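Local coordinates for benzyl alcohol dehydrogenase (Acinetobacter calcoaceticus, PDB 1F8F), which probably catalyses the NAD-dependent, zinc-assisted oxidation of aromatic alcohols such as benzyl alcohol to their aldehydes, at residues I175-G180 with G200-S205; S193-G198 with G257-A262; V221-S226 with N241-D246; Q274-L279 with K309-V314. One frame throughout, in Å; residues are numbered along the deposited sequence.

Contact 1: residues I175-G180 with G200-S205; sequences IQTGAG and GAVGLS. With NAD (nicotinamide-adenine-dinucleotide), chain F.
Gly178 and Ile175 of helix 174-186 meet Val202 and Ser205 on the first turns of helix 201-213, the dinucleotide-binding helix of the Rossmann fold. Its glycine-rich turn fits the GxGxxG pattern through Gly198, Gly200 and Gly203. The two helix segments approach to 7.2 Å between axes and cross at -42°, a close spacing made possible by Gly178, whose bare CA lies 3.6 Å from Val202 O in a CA-H...O contact.

Van der Waals contacts surround this point. Val202 CG1 reaches Gly178 CA at 4.0 Å, and Thr177 CG2 lies beside the same methyl. Elsewhere, CD1 and CG2 of Ile175 lie against the hydroxyl of Ser205, CD1 coming within 3.3 Å of OG.

No hydrogen bond joins the helices. Ser205 OG, anti to its carbonyl carbon (chi1 -66°), instead turns back along its own helix to Ala201 O at 2.8 Å, an oxygen that also accepts Ser205 N.

Two polar groups face NAD. Val202 N, at the helix start, where the helix dipole would be expected to favour a phosphate, donates a nearly straight bond (167°) to NAD O1N at 3.0 Å, while Val202 CG2 touches O1N and O5D. Thr177 OG1, hydrogen-bonded to the carbonyl oxygen of the zinc ligand Cys173, lies 3.5 Å from NAD C4N, the nicotinamide carbon that takes up hydride.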
# COMPACT_ATOMS: atom_id res chain seq x y z
N ILE A 175 -9.29 2.68 -24.20
CA ILE A 175 -10.12 2.01 -23.21
C ILE A 175 -9.32 1.56 -21.98
O ILE A 175 -9.72 1.87 -20.87
CB ILE A 175 -10.92 0.85 -23.82
CG1 ILE A 175 -11.44 1.21 -25.22
CG2 ILE A 175 -12.10 0.45 -22.91
CD1 ILE A 175 -12.41 2.38 -25.31
N GLN A 176 -8.09 1.01 -22.15
CA GLN A 176 -7.22 0.62 -21.06
C GLN A 176 -6.75 1.86 -20.32
O GLN A 176 -6.55 1.83 -19.09
CB GLN A 176 -6.02 -0.26 -21.42
CG GLN A 176 -4.81 0.31 -22.16
CD GLN A 176 -3.71 -0.73 -22.35
OE1 GLN A 176 -3.78 -1.78 -21.70
NE2 GLN A 176 -2.71 -0.59 -23.22
N THR A 177 -6.60 2.97 -21.05
CA THR A 177 -6.09 4.18 -20.42
C THR A 177 -7.10 4.70 -19.40
O THR A 177 -6.79 5.04 -18.25
CB THR A 177 -5.76 5.32 -21.43
OG1 THR A 177 -4.66 4.98 -22.28
CG2 THR A 177 -5.38 6.61 -20.69
N GLY A 178 -8.34 4.75 -19.79
CA GLY A 178 -9.38 5.28 -18.92
C GLY A 178 -9.77 4.35 -17.80
O GLY A 178 -9.93 4.84 -16.66
N ALA A 179 -9.97 3.08 -18.16
CA ALA A 179 -10.35 2.07 -17.16
C ALA A 179 -9.22 1.85 -16.17
O ALA A 179 -9.42 1.74 -14.96
CB ALA A 179 -10.67 0.71 -17.81
N GLY A 180 -8.00 1.77 -16.71
CA GLY A 180 -6.80 1.59 -15.90
C GLY A 180 -6.55 2.74 -14.93
O GLY A 180 -6.07 2.50 -13.82
N GLY A 200 -15.28 11.94 -23.38
CA GLY A 200 -14.88 11.37 -24.65
C GLY A 200 -14.73 9.87 -24.44
O GLY A 200 -15.16 9.43 -23.38
N ALA A 201 -14.10 9.10 -25.31
CA ALA A 201 -13.90 7.68 -25.04
C ALA A 201 -13.01 7.35 -23.81
O ALA A 201 -13.20 6.28 -23.24
CB ALA A 201 -13.25 7.08 -26.27
N VAL A 202 -11.98 8.13 -23.51
CA VAL A 202 -11.15 7.90 -22.36
C VAL A 202 -11.98 8.11 -21.09
O VAL A 202 -12.09 7.23 -20.24
CB VAL A 202 -9.91 8.83 -22.32
CG1 VAL A 202 -9.17 8.66 -20.97
CG2 VAL A 202 -8.90 8.60 -23.46
N GLY A 203 -12.64 9.25 -20.93
CA GLY A 203 -13.44 9.55 -19.74
C GLY A 203 -14.55 8.55 -19.44
O GLY A 203 -14.83 8.11 -18.29
N LEU A 204 -15.26 8.16 -20.49
CA LEU A 204 -16.41 7.27 -20.40
C LEU A 204 -15.92 5.88 -20.14
O LEU A 204 -16.61 5.18 -19.42
CB LEU A 204 -17.31 7.41 -21.64
CG LEU A 204 -18.18 8.61 -21.90
CD1 LEU A 204 -19.09 8.37 -23.15
CD2 LEU A 204 -19.13 8.93 -20.74
N SER A 205 -14.70 5.49 -20.58
CA SER A 205 -14.12 4.22 -20.18
C SER A 205 -13.89 4.23 -18.66
O SER A 205 -14.25 3.31 -17.91
CB SER A 205 -12.82 3.90 -20.92
OG SER A 205 -12.98 3.68 -22.30
PA NAD F . -11.91 12.79 -27.12
O1A NAD F . -12.75 11.62 -27.52
O2A NAD F . -11.77 13.90 -28.09
O5B NAD F . -12.32 13.29 -25.67
C5B NAD F . -11.97 14.49 -24.93
C4B NAD F . -13.22 15.24 -24.50
O4B NAD F . -12.82 16.50 -23.87
C3B NAD F . -14.23 15.62 -25.60
O3B NAD F . -15.48 14.96 -25.43
C2B NAD F . -14.44 17.12 -25.49
O2B NAD F . -15.80 17.56 -25.60
C1B NAD F . -13.90 17.40 -24.07
N9A NAD F . -13.42 18.76 -23.86
C8A NAD F . -12.50 19.48 -24.58
N7A NAD F . -12.29 20.70 -24.09
C5A NAD F . -13.16 20.78 -23.01
C6A NAD F . -13.43 21.80 -22.09
N6A NAD F . -12.85 23.00 -22.07
N1A NAD F . -14.34 21.54 -21.12
C2A NAD F . -14.96 20.32 -21.10
N3A NAD F . -14.77 19.31 -21.91
C4A NAD F . -13.86 19.61 -22.85
O3 NAD F . -10.44 12.18 -26.79
PN NAD F . -10.14 10.79 -26.07
O1N NAD F . -11.08 10.56 -24.96
O2N NAD F . -10.13 9.72 -27.08
O5D NAD F . -8.63 11.12 -25.54
C5D NAD F . -8.47 11.91 -24.36
C4D NAD F . -7.13 12.53 -24.18
O4D NAD F . -6.18 11.62 -23.54
C3D NAD F . -6.38 13.20 -25.34
O3D NAD F . -5.55 14.25 -24.79
C2D NAD F . -5.44 12.06 -25.74
O2D NAD F . -4.38 12.44 -26.60
C1D NAD F . -4.97 11.71 -24.32
N1N NAD F . -4.42 10.36 -24.28
C2N NAD F . -3.54 10.12 -23.27
C3N NAD F . -3.02 8.84 -23.15
C7N NAD F . -2.02 8.44 -22.02
O7N NAD F . -1.57 7.29 -21.99
N7N NAD F . -1.71 9.44 -21.12
C4N NAD F . -3.43 7.80 -24.04
C5N NAD F . -4.70 8.06 -24.59
C6N NAD F . -5.26 9.31 -24.77

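Contact 2: residues S193-G198 with G257-A262; sequences SFVTWG and GGVNFA. Unlike the reference sequence in segment 193-198: Phe194 (reference Leu).
Ser193 and Asn260 interlock at one end of the pairing between two neighbouring parallel strands of the Rossmann sheet, at a corner of the second chain segment, and Phe194 pairs with Phe261, Val195 with Ala262, just beyond. The regular part is bonded through Phe261: its N donates to Ser193 O at 3.0 Å, and its O accepts Val195 N at 3.1 Å while also receiving the CA-H of Phe194.

The tight apolar side is that of Val195 and Ala262. Val195 CG1, set between the backbone N and carbonyl carbon (chi1 54°), meets Ala262 CB at 3.5 Å and Val259 CG1 at 3.7 Å, the two valine side chains crossing at about a right angle. The other methyl, CG2, lies over one face of the Trp197 indole, toward its rim. On the opposite face of the sheet the fit is slacker: Phe261 CB stands in the plane of the Phe194 ring, at its edge, 4.0 Å from CD1.

Toward solvent, the partly exposed Asn260 is held by polar bonds. Its N donates to Ser193 OG at 2.8 Å, and its OD1 accepts Ser193 N at 3.0 Å from a donor tilted 26° out of the amide plane.

Strand 193-197 is also hydrogen-bonded to strand 217-222 along its other side. Helix 247-254 covers Val195 and Val259 through Ile251, whereas helix 174-186 covers Phe194 and Phe261 through Leu186.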
# COMPACT_ATOMS: atom_id res chain seq x y z
N SER A 193 -16.87 8.73 -4.09
CA SER A 193 -17.27 9.68 -5.13
C SER A 193 -16.13 9.86 -6.14
O SER A 193 -14.96 10.02 -5.74
CB SER A 193 -17.62 11.01 -4.45
OG SER A 193 -16.50 11.72 -3.96
N PHE A 194 -16.48 9.81 -7.43
CA PHE A 194 -15.58 9.95 -8.57
C PHE A 194 -16.09 10.95 -9.60
O PHE A 194 -17.30 11.00 -9.92
CB PHE A 194 -15.49 8.59 -9.29
CG PHE A 194 -14.69 8.61 -10.57
CD1 PHE A 194 -13.29 8.73 -10.54
CD2 PHE A 194 -15.35 8.55 -11.81
CE1 PHE A 194 -12.60 8.75 -11.73
CE2 PHE A 194 -14.60 8.58 -12.97
CZ PHE A 194 -13.23 8.68 -12.95
N VAL A 195 -15.22 11.66 -10.30
CA VAL A 195 -15.65 12.57 -11.38
C VAL A 195 -14.69 12.41 -12.57
O VAL A 195 -13.49 12.37 -12.33
CB VAL A 195 -15.64 14.09 -11.04
CG1 VAL A 195 -14.27 14.56 -10.51
CG2 VAL A 195 -16.01 14.99 -12.23
N THR A 196 -15.24 12.41 -13.80
CA THR A 196 -14.35 12.43 -14.95
C THR A 196 -14.38 13.79 -15.66
O THR A 196 -15.49 14.05 -16.25
CB THR A 196 -14.58 11.38 -16.03
OG1 THR A 196 -13.66 11.74 -17.11
CG2 THR A 196 -15.97 11.24 -16.60
N TRP A 197 -13.31 14.54 -15.73
CA TRP A 197 -13.37 15.79 -16.50
C TRP A 197 -13.18 15.47 -17.97
O TRP A 197 -12.11 15.11 -18.48
CB TRP A 197 -12.27 16.70 -15.90
CG TRP A 197 -12.50 17.20 -14.50
CD1 TRP A 197 -12.12 16.56 -13.33
CD2 TRP A 197 -13.15 18.42 -14.11
NE1 TRP A 197 -12.54 17.33 -12.26
CE2 TRP A 197 -13.18 18.46 -12.71
CE3 TRP A 197 -13.72 19.49 -14.81
CZ2 TRP A 197 -13.69 19.54 -11.98
CZ3 TRP A 197 -14.29 20.52 -14.12
CH2 TRP A 197 -14.23 20.57 -12.70
N GLY A 198 -14.23 15.64 -18.80
CA GLY A 198 -14.16 15.37 -20.24
C GLY A 198 -14.87 14.03 -20.48
O GLY A 198 -14.60 13.06 -19.74
N GLY A 257 -18.64 18.62 0.10
CA GLY A 257 -17.26 19.00 0.43
C GLY A 257 -16.18 18.77 -0.64
O GLY A 257 -15.08 19.40 -0.57
N GLY A 258 -16.39 17.92 -1.65
CA GLY A 258 -15.32 17.76 -2.67
C GLY A 258 -15.25 16.30 -3.07
O GLY A 258 -15.54 15.50 -2.21
N VAL A 259 -14.85 15.85 -4.23
CA VAL A 259 -14.85 14.45 -4.65
C VAL A 259 -13.63 13.67 -4.17
O VAL A 259 -12.56 14.26 -3.88
CB VAL A 259 -14.98 14.60 -6.21
CG1 VAL A 259 -13.66 14.96 -6.88
CG2 VAL A 259 -15.48 13.30 -6.86
N ASN A 260 -13.73 12.36 -3.90
CA ASN A 260 -12.64 11.54 -3.41
C ASN A 260 -11.59 11.22 -4.48
O ASN A 260 -10.39 11.18 -4.24
CB ASN A 260 -13.13 10.22 -2.86
CG ASN A 260 -14.08 10.30 -1.69
OD1 ASN A 260 -15.07 9.56 -1.79
ND2 ASN A 260 -13.84 11.09 -0.62
N PHE A 261 -12.09 10.98 -5.71
CA PHE A 261 -11.25 10.62 -6.83
C PHE A 261 -11.54 11.36 -8.13
O PHE A 261 -12.71 11.55 -8.42
CB PHE A 261 -11.35 9.11 -7.10
CG PHE A 261 -10.95 8.20 -5.98
CD1 PHE A 261 -9.65 7.79 -5.80
CD2 PHE A 261 -11.89 7.75 -5.07
CE1 PHE A 261 -9.26 6.96 -4.71
CE2 PHE A 261 -11.58 6.94 -4.01
CZ PHE A 261 -10.26 6.52 -3.85
N ALA A 262 -10.50 11.76 -8.91
CA ALA A 262 -10.80 12.40 -10.18
C ALA A 262 -9.87 12.10 -11.33
O ALA A 262 -8.70 11.73 -11.16
CB ALA A 262 -10.88 13.90 -9.92

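Contact 3: residues V221-S226 with N241-D246; sequences VDIVES and NSKTQD. With NAD (nicotinamide-adenine-dinucleotide), chain F.
Asp222 O and Ser242 N join the ends of two parallel strands, 217-222 and 238-241, in a backbone hydrogen bond of 3.2 Å, and the same oxygen receives the CA-H of Asn241. Three polar groups of Asn241 have partners. With CG anti to the backbone N (chi1 -169°), the amide carbon lies near Glu225, and ND2 gives a 2.6 Å bond to Glu225 OE1, close to the amide plane and nearly along the C-O axis of the acceptor. OD1 accepts Lys243 N on an in-plane lone pair, making an Asx turn, and the backbone N donates to Gln245 OE1 at 2.9 Å.

The carboxylate of Asp222 is gripped from several directions. OD1 accepts Ile223 N and, closing a second Asx turn, Val224 N, both on its anti side; it also takes NAD O2B at 2.6 Å. OD2 accepts NAD O3B at 3.0 Å and the backbone N of Ala199. Van der Waals contacts lie beside these bonds: Ile223 CD1 is 3.5 Å from Lys243 NZ, and Val221 CG1 lies against Ser242 CB.

An acidic residue at the end of the second Rossmann strand, holding both hydroxyls of the adenosine ribose, is characteristic of NAD-dependent enzymes. Its negative charge would be expected to disfavour the 2'-phosphate of NADP.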
# COMPACT_ATOMS: atom_id res chain seq x y z
N VAL A 221 -18.40 15.75 -16.48
CA VAL A 221 -18.34 17.14 -16.86
C VAL A 221 -17.83 17.29 -18.31
O VAL A 221 -16.91 16.59 -18.72
CB VAL A 221 -17.35 17.92 -15.96
CG1 VAL A 221 -17.30 19.42 -16.22
CG2 VAL A 221 -17.60 17.68 -14.46
N ASP A 222 -18.55 18.00 -19.19
CA ASP A 222 -18.12 18.23 -20.57
C ASP A 222 -18.74 19.52 -21.13
O ASP A 222 -19.57 20.15 -20.45
CB ASP A 222 -18.46 17.12 -21.58
CG ASP A 222 -17.56 16.96 -22.76
OD1 ASP A 222 -17.55 17.83 -23.67
OD2 ASP A 222 -16.78 15.96 -22.94
N ILE A 223 -18.50 19.82 -22.41
CA ILE A 223 -19.16 20.92 -23.07
C ILE A 223 -20.07 20.50 -24.25
O ILE A 223 -20.68 21.39 -24.85
CB ILE A 223 -18.37 22.08 -23.65
CG1 ILE A 223 -17.18 21.61 -24.51
CG2 ILE A 223 -17.85 22.97 -22.51
CD1 ILE A 223 -16.50 22.78 -25.18
N VAL A 224 -20.10 19.24 -24.66
CA VAL A 224 -20.96 18.82 -25.79
C VAL A 224 -22.13 18.06 -25.15
O VAL A 224 -21.82 17.06 -24.46
CB VAL A 224 -20.19 17.92 -26.74
CG1 VAL A 224 -21.05 17.37 -27.86
CG2 VAL A 224 -18.95 18.68 -27.26
N GLU A 225 -23.35 18.49 -25.36
CA GLU A 225 -24.50 17.93 -24.69
C GLU A 225 -24.78 16.46 -24.97
O GLU A 225 -25.22 15.76 -24.06
CB GLU A 225 -25.83 18.66 -25.09
CG GLU A 225 -26.85 18.79 -23.98
CD GLU A 225 -26.35 19.15 -22.59
OE1 GLU A 225 -25.66 20.16 -22.35
OE2 GLU A 225 -26.67 18.37 -21.67
N SER A 226 -24.58 15.98 -26.20
CA SER A 226 -24.85 14.61 -26.53
C SER A 226 -23.87 13.67 -25.79
O SER A 226 -24.25 12.54 -25.55
CB SER A 226 -24.72 14.33 -28.04
OG SER A 226 -23.38 14.72 -28.44
N ASN A 241 -22.66 20.54 -17.31
CA ASN A 241 -22.17 21.28 -18.49
C ASN A 241 -21.29 22.41 -18.02
O ASN A 241 -21.79 23.40 -17.50
CB ASN A 241 -23.36 21.76 -19.32
CG ASN A 241 -23.05 22.30 -20.70
OD1 ASN A 241 -22.07 23.03 -20.91
ND2 ASN A 241 -23.87 21.98 -21.69
N SER A 242 -19.97 22.36 -18.18
CA SER A 242 -19.06 23.38 -17.72
C SER A 242 -19.02 24.65 -18.57
O SER A 242 -18.08 25.43 -18.36
CB SER A 242 -17.61 22.93 -17.60
OG SER A 242 -16.90 23.05 -18.82
N LYS A 243 -19.96 24.86 -19.49
CA LYS A 243 -20.06 26.09 -20.25
C LYS A 243 -21.12 26.97 -19.60
O LYS A 243 -20.96 28.16 -19.46
CB LYS A 243 -20.39 25.82 -21.72
CG LYS A 243 -20.17 27.08 -22.57
CD LYS A 243 -19.89 26.72 -24.02
CE LYS A 243 -18.40 26.41 -24.24
NZ LYS A 243 -18.29 25.81 -25.61
N THR A 244 -22.17 26.40 -19.08
CA THR A 244 -23.34 26.90 -18.41
C THR A 244 -23.43 26.88 -16.90
O THR A 244 -24.40 27.34 -16.27
CB THR A 244 -24.42 25.86 -18.87
OG1 THR A 244 -24.27 25.86 -20.30
CG2 THR A 244 -25.82 26.15 -18.42
N GLN A 245 -22.56 26.15 -16.22
CA GLN A 245 -22.60 26.00 -14.75
C GLN A 245 -21.20 26.08 -14.15
O GLN A 245 -20.20 25.76 -14.82
CB GLN A 245 -23.24 24.65 -14.41
CG GLN A 245 -24.44 24.13 -15.18
CD GLN A 245 -24.86 22.67 -14.99
OE1 GLN A 245 -24.86 21.84 -15.92
NE2 GLN A 245 -25.24 22.36 -13.75
N ASP A 246 -21.00 26.60 -12.95
CA ASP A 246 -19.65 26.53 -12.35
C ASP A 246 -19.54 25.06 -11.86
O ASP A 246 -20.25 24.61 -10.96
CB ASP A 246 -19.52 27.48 -11.19
CG ASP A 246 -18.24 27.29 -10.39
OD1 ASP A 246 -17.56 26.29 -10.63
OD2 ASP A 246 -17.91 28.15 -9.52
PA NAD F . -11.91 12.79 -27.12
O1A NAD F . -12.75 11.62 -27.52
O2A NAD F . -11.77 13.90 -28.09
O5B NAD F . -12.32 13.29 -25.67
C5B NAD F . -11.97 14.49 -24.93
C4B NAD F . -13.22 15.24 -24.50
O4B NAD F . -12.82 16.50 -23.87
C3B NAD F . -14.23 15.62 -25.60
O3B NAD F . -15.48 14.96 -25.43
C2B NAD F . -14.44 17.12 -25.49
O2B NAD F . -15.80 17.56 -25.60
C1B NAD F . -13.90 17.40 -24.07
N9A NAD F . -13.42 18.76 -23.86
C8A NAD F . -12.50 19.48 -24.58
N7A NAD F . -12.29 20.70 -24.09
C5A NAD F . -13.16 20.78 -23.01
C6A NAD F . -13.43 21.80 -22.09
N6A NAD F . -12.85 23.00 -22.07
N1A NAD F . -14.34 21.54 -21.12
C2A NAD F . -14.96 20.32 -21.10
N3A NAD F . -14.77 19.31 -21.91
C4A NAD F . -13.86 19.61 -22.85
O3 NAD F . -10.44 12.18 -26.79
PN NAD F . -10.14 10.79 -26.07
O1N NAD F . -11.08 10.56 -24.96
O2N NAD F . -10.13 9.72 -27.08
O5D NAD F . -8.63 11.12 -25.54
C5D NAD F . -8.47 11.91 -24.36
C4D NAD F . -7.13 12.53 -24.18
O4D NAD F . -6.18 11.62 -23.54
C3D NAD F . -6.38 13.20 -25.34
O3D NAD F . -5.55 14.25 -24.79
C2D NAD F . -5.44 12.06 -25.74
O2D NAD F . -4.38 12.44 -26.60
C1D NAD F . -4.97 11.71 -24.32
N1N NAD F . -4.42 10.36 -24.28
C2N NAD F . -3.54 10.12 -23.27
C3N NAD F . -3.02 8.84 -23.15
C7N NAD F . -2.02 8.44 -22.02
O7N NAD F . -1.57 7.29 -21.99
N7N NAD F . -1.71 9.44 -21.12
C4N NAD F . -3.43 7.80 -24.04
C5N NAD F . -4.70 8.06 -24.59
C6N NAD F . -5.26 9.31 -24.77

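Contact 4: residues Q274-L279 with K309-V314; sequences QGVDAL and KTILGV
The flat groups that matter between Val276, Leu279 and Lys309 are backbone carbonyls, since no aromatic ring takes part. The oxygens of Val276 and Leu279 both lie near one ammonium group: Lys309 NZ gives weak hydrogen bonds to Val276 O at 3.4 Å and to Leu279 O at 3.3 Å. Val276 O is shared, because it also accepts Leu279 N.

The lysine arrives fully stretched beyond CG, its CD and CE passing Leu279 CB, with CE 4.0 Å away. Further along the strand, Val276 and Ile311 cross at about a right angle, Val276 CG2 meeting Ile311 CG1 at 3.8 Å. Helix 269-277 thereby packs on strand 310-313, the last strand of this chain's Rossmann sheet. Thr310, Ile311 and Leu312 pair antiparallel with a strand of the second subunit, continuing the sheet across the interface, as in dimeric relatives such as liver alcohol dehydrogenase.

The stronger partner of Lys309 NZ is Asp303, in a salt bridge, whereas Asp277 pairs with Lys273. Val276 O lies at the C-terminal end of helix 269-277, where partial negative charge is expected, and Leu279 O follows just after; together they may add weakly to the stabilisation of the buried ammonium by Asp303.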
# COMPACT_ATOMS: atom_id res chain seq x y z
N GLN A 274 -9.19 23.56 -11.87
CA GLN A 274 -10.57 23.33 -11.44
C GLN A 274 -10.71 21.96 -10.78
O GLN A 274 -11.39 21.76 -9.78
CB GLN A 274 -11.57 23.43 -12.61
CG GLN A 274 -12.09 24.85 -12.80
CD GLN A 274 -12.97 25.13 -13.99
OE1 GLN A 274 -13.90 25.95 -13.91
NE2 GLN A 274 -12.78 24.47 -15.12
N GLY A 275 -10.14 20.96 -11.45
CA GLY A 275 -10.09 19.60 -10.98
C GLY A 275 -9.36 19.43 -9.64
O GLY A 275 -9.92 18.71 -8.81
N VAL A 276 -8.25 20.08 -9.39
CA VAL A 276 -7.57 20.03 -8.08
C VAL A 276 -8.43 20.78 -7.08
O VAL A 276 -8.72 20.21 -6.02
CB VAL A 276 -6.14 20.62 -8.14
CG1 VAL A 276 -5.41 20.46 -6.82
CG2 VAL A 276 -5.32 19.92 -9.19
N ASP A 277 -8.98 21.95 -7.40
CA ASP A 277 -9.87 22.65 -6.47
C ASP A 277 -11.10 21.86 -6.05
O ASP A 277 -11.65 22.09 -4.96
CB ASP A 277 -10.43 23.95 -7.08
CG ASP A 277 -9.38 24.99 -7.38
OD1 ASP A 277 -8.23 24.89 -6.94
OD2 ASP A 277 -9.57 25.97 -8.11
N ALA A 278 -11.69 21.03 -6.90
CA ALA A 278 -12.92 20.32 -6.53
C ALA A 278 -12.71 19.05 -5.74
O ALA A 278 -13.67 18.34 -5.37
CB ALA A 278 -13.72 19.98 -7.79
N LEU A 279 -11.51 18.61 -5.49
CA LEU A 279 -11.20 17.46 -4.66
C LEU A 279 -11.59 17.82 -3.22
O LEU A 279 -11.48 18.98 -2.81
CB LEU A 279 -9.72 17.19 -4.78
CG LEU A 279 -9.16 16.72 -6.11
CD1 LEU A 279 -7.65 16.57 -6.00
CD2 LEU A 279 -9.80 15.42 -6.57
N LYS A 309 -4.00 16.91 -0.47
CA LYS A 309 -4.30 16.50 -1.83
C LYS A 309 -3.16 15.90 -2.61
O LYS A 309 -1.98 16.29 -2.59
CB LYS A 309 -4.91 17.74 -2.53
CG LYS A 309 -6.30 18.13 -2.01
CD LYS A 309 -6.91 19.31 -2.83
CE LYS A 309 -8.19 19.71 -2.11
NZ LYS A 309 -8.86 20.92 -2.67
N THR A 310 -3.48 14.95 -3.48
CA THR A 310 -2.53 14.33 -4.39
C THR A 310 -2.81 14.57 -5.89
O THR A 310 -3.90 14.45 -6.45
CB THR A 310 -2.37 12.83 -4.16
OG1 THR A 310 -2.25 12.55 -2.78
CG2 THR A 310 -1.11 12.40 -4.90
N ILE A 311 -1.75 14.96 -6.58
CA ILE A 311 -1.85 15.21 -8.03
C ILE A 311 -0.94 14.17 -8.71
O ILE A 311 0.26 14.21 -8.40
CB ILE A 311 -1.43 16.62 -8.42
CG1 ILE A 311 -2.31 17.83 -8.11
CG2 ILE A 311 -1.36 16.74 -9.93
CD1 ILE A 311 -1.45 19.11 -8.36
N LEU A 312 -1.40 13.27 -9.58
CA LEU A 312 -0.54 12.30 -10.21
C LEU A 312 -0.66 12.01 -11.73
O LEU A 312 -1.71 11.85 -12.32
CB LEU A 312 -0.57 10.88 -9.60
CG LEU A 312 -1.81 10.02 -9.62
CD1 LEU A 312 -1.56 8.54 -9.52
CD2 LEU A 312 -2.68 10.45 -8.43
N GLY A 313 0.55 11.87 -12.33
CA GLY A 313 0.63 11.61 -13.77
C GLY A 313 0.39 10.19 -14.21
O GLY A 313 1.06 9.32 -13.59
N VAL A 314 -0.42 9.91 -15.23
CA VAL A 314 -0.66 8.52 -15.61
C VAL A 314 -0.53 8.25 -17.12
O VAL A 314 -1.22 8.90 -17.91
CB VAL A 314 -2.08 8.08 -15.20
CG1 VAL A 314 -2.46 6.74 -15.82
CG2 VAL A 314 -2.29 7.99 -13.69

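How the contacts relate
The four contacts follow the Rossmann fold from the cofactor to the subunit interface. Contacts 1 and 3, with centres 19 Å apart, do not touch but grip one NAD molecule, at its nicotinamide and phosphate part and at its adenosine ribose. Contact 2 stands about 15 Å from each, centre to centre, and connects them: Thr196 OG1 packs on Gly203 CA of contact 1, and Gly198 N probably bonds Val221 O of contact 3 at 2.8 Å. Contact 4 lies nearest to contact 2, its centre 9 Å away, and Ala278 O probably accepts Val259 N. From contact 4, Val314 O returns to NAD by accepting N7N of the carboxamide.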